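Local coordinates for microbial collagenase (Bacillus anthracis, PDB 5SV5), which is probably a secreted metalloprotease that degrades collagen, represented here by its all-beta pre-peptidase C-terminal domain, a likely accessory module outside the catalytic part, at residues I41-E46 with M51-H56. Sequence-based numbering, arbitrary orientation.
Sequences ISVLNE and MTWVLH
Strands I41-N45 and M51-H56 face each other across the hydrophobic interior of this jelly-roll-like beta-sandwich domain. They run nearly antiparallel (164°), but their axes stay 8.4 Å apart, so side chains rather than backbone bonds join them. Alternation along each strand turns I41, V43 and N45 inward to meet M51, W53 and L55.

The broad indole of W53, its CG set between backbone N and carbonyl carbon (chi1 63°), crosses the gap toward I41 and V43. I41 lays its CG2 methyl over one face in a CH-pi contact, 3.8 Å from the centroid of the six-membered ring, while its other branch reaches on so that CD1 touches L55 CD2 at 3.9 Å. Beta-branching suits V43 equally well, since its two methyls serve different partners: CG2 approaches W53 CD1 obliquely at 3.5 Å, and CG1 meets the selenomethionine methyl M51 CE at 3.7 Å. A bend at the end of the M51 chain (chi3 -65°) carries CE toward V43, while SE makes a van der Waals contact with N45 OD1 at 3.4 Å. Asparagine suits this buried place because its amide lies against M51 while ND2 is hydrogen-bonded to I49 O in the connecting loop. W53 NE1 is likewise hydrogen-bonded to I75 O of strand 74-81, beside 37-45.

Linked edge to edge through 66-71 and 74-81, the two strands meet where the sheet folds over; L102 and Y100 of strand 98-104 pack on I41 and V43.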
loop_
_atom_site.group_PDB
_atom_site.type_symbol
_atom_site.label_atom_id
_atom_site.label_comp_id
_atom_site.label_asym_id
_atom_site.label_seq_id
_atom_site.Cartn_x
_atom_site.Cartn_y
_atom_site.Cartn_z
ATOM N N ILE A 41 -3.152 -2.785 -7.568
ATOM C CA ILE A 41 -2.167 -2.637 -6.489
ATOM C C ILE A 41 -1.826 -4.035 -5.995
ATOM O O ILE A 41 -2.718 -4.774 -5.566
ATOM C CB ILE A 41 -2.680 -1.751 -5.340
ATOM C CG1 ILE A 41 -2.997 -0.344 -5.859
ATOM C CG2 ILE A 41 -1.664 -1.698 -4.204
ATOM C CD1 ILE A 41 -3.588 0.591 -4.834
ATOM N N SER A 42 -0.542 -4.385 -6.052
ATOM C CA SER A 42 -0.088 -5.699 -5.659
ATOM C C SER A 42 1.166 -5.580 -4.817
ATOM O O SER A 42 2.120 -4.912 -5.216
ATOM C CB SER A 42 0.211 -6.517 -6.919
ATOM O OG SER A 42 0.721 -7.790 -6.641
ATOM N N VAL A 43 1.159 -6.234 -3.662
ATOM C CA VAL A 43 2.326 -6.316 -2.792
ATOM C C VAL A 43 2.731 -7.774 -2.667
ATOM O O VAL A 43 1.909 -8.616 -2.310
ATOM C CB VAL A 43 2.044 -5.708 -1.404
ATOM C CG1 VAL A 43 3.198 -5.968 -0.443
ATOM C CG2 VAL A 43 1.784 -4.207 -1.538
ATOM N N LEU A 44 3.992 -8.064 -2.981
ATOM C CA LEU A 44 4.543 -9.409 -2.828
ATOM C C LEU A 44 5.167 -9.486 -1.439
ATOM O O LEU A 44 6.113 -8.762 -1.121
ATOM C CB LEU A 44 5.575 -9.705 -3.917
ATOM C CG LEU A 44 5.024 -9.549 -5.346
ATOM C CD1 LEU A 44 6.101 -9.825 -6.384
ATOM C CD2 LEU A 44 3.754 -10.334 -5.605
ATOM N N ASN A 45 4.606 -10.373 -0.622
ATOM C CA ASN A 45 4.995 -10.587 0.775
ATOM C C ASN A 45 6.094 -11.641 0.760
ATOM O O ASN A 45 5.831 -12.845 0.880
ATOM C CB ASN A 45 3.746 -11.030 1.538
ATOM C CG ASN A 45 3.980 -11.322 2.995
ATOM O OD1 ASN A 45 5.062 -11.108 3.552
ATOM N ND2 ASN A 45 2.936 -11.823 3.635
ATOM N N GLU A 46 7.335 -11.190 0.583
ATOM C CA GLU A 46 8.433 -12.090 0.250
ATOM C C GLU A 46 8.753 -13.108 1.334
ATOM O O GLU A 46 9.162 -14.225 1.012
ATOM C CB GLU A 46 9.670 -11.281 -0.148
ATOM C CG GLU A 46 9.433 -10.400 -1.376
ATOM C CD GLU A 46 10.661 -9.648 -1.855
ATOM O OE1 GLU A 46 11.620 -9.453 -1.064
ATOM O OE2 GLU A 46 10.666 -9.249 -3.041
HETATM N N MSE A 51 1.282 -9.244 7.120
HETATM C CA MSE A 51 1.246 -7.882 6.560
HETATM C C MSE A 51 0.104 -7.750 5.576
HETATM O O MSE A 51 -0.438 -8.748 5.068
HETATM C CB MSE A 51 2.600 -7.501 5.943
HETATM C CG MSE A 51 2.884 -8.340 4.691
HETATM SE SE MSE A 51 4.502 -7.709 3.740
HETATM C CE MSE A 51 3.775 -5.958 3.244
ATOM N N THR A 52 -0.261 -6.504 5.311
ATOM C CA THR A 52 -1.324 -6.204 4.375
ATOM C C THR A 52 -1.165 -4.767 3.889
ATOM O O THR A 52 -0.155 -4.117 4.170
ATOM C CB THR A 52 -2.708 -6.478 5.001
ATOM O OG1 THR A 52 -3.699 -6.459 3.977
ATOM C CG2 THR A 52 -3.049 -5.495 6.094
ATOM N N TRP A 53 -2.149 -4.275 3.140
ATOM C CA TRP A 53 -2.175 -2.868 2.794
ATOM C C TRP A 53 -3.616 -2.375 2.748
ATOM O O TRP A 53 -4.555 -3.156 2.516
ATOM C CB TRP A 53 -1.442 -2.573 1.466
ATOM C CG TRP A 53 -2.019 -3.196 0.226
ATOM C CD1 TRP A 53 -1.563 -4.314 -0.395
ATOM C CD2 TRP A 53 -3.133 -2.729 -0.551
ATOM N NE1 TRP A 53 -2.323 -4.588 -1.515
ATOM C CE2 TRP A 53 -3.302 -3.630 -1.626
ATOM C CE3 TRP A 53 -4.008 -1.638 -0.441
ATOM C CZ2 TRP A 53 -4.322 -3.475 -2.581
ATOM C CZ3 TRP A 53 -5.028 -1.506 -1.371
ATOM C CH2 TRP A 53 -5.174 -2.413 -2.430
ATOM N N VAL A 54 -3.781 -1.076 2.995
ATOM C CA VAL A 54 -5.063 -0.398 2.852
ATOM C C VAL A 54 -4.824 0.927 2.116
ATOM O O VAL A 54 -3.738 1.513 2.198
ATOM C CB VAL A 54 -5.790 -0.159 4.192
ATOM C CG1 VAL A 54 -6.127 -1.457 4.882
ATOM C CG2 VAL A 54 -5.029 0.779 5.121
ATOM N N LEU A 55 -5.850 1.395 1.418
ATOM C CA LEU A 55 -5.772 2.593 0.593
ATOM C C LEU A 55 -6.889 3.556 0.941
ATOM O O LEU A 55 -8.052 3.132 1.042
ATOM C CB LEU A 55 -5.909 2.198 -0.881
ATOM C CG LEU A 55 -5.793 3.321 -1.912
ATOM C CD1 LEU A 55 -4.355 3.773 -2.067
ATOM C CD2 LEU A 55 -6.367 2.872 -3.251
ATOM N N HIS A 56 -6.560 4.840 1.096
ATOM C CA HIS A 56 -7.547 5.884 1.282
ATOM C C HIS A 56 -7.423 6.948 0.206
ATOM O O HIS A 56 -6.324 7.426 -0.083
ATOM C CB HIS A 56 -7.388 6.589 2.645
ATOM C CG HIS A 56 -7.700 5.720 3.812
ATOM N ND1 HIS A 56 -8.983 5.513 4.250
ATOM C CD2 HIS A 56 -6.906 4.988 4.623
ATOM C CE1 HIS A 56 -8.962 4.692 5.286
ATOM N NE2 HIS A 56 -7.713 4.347 5.523
#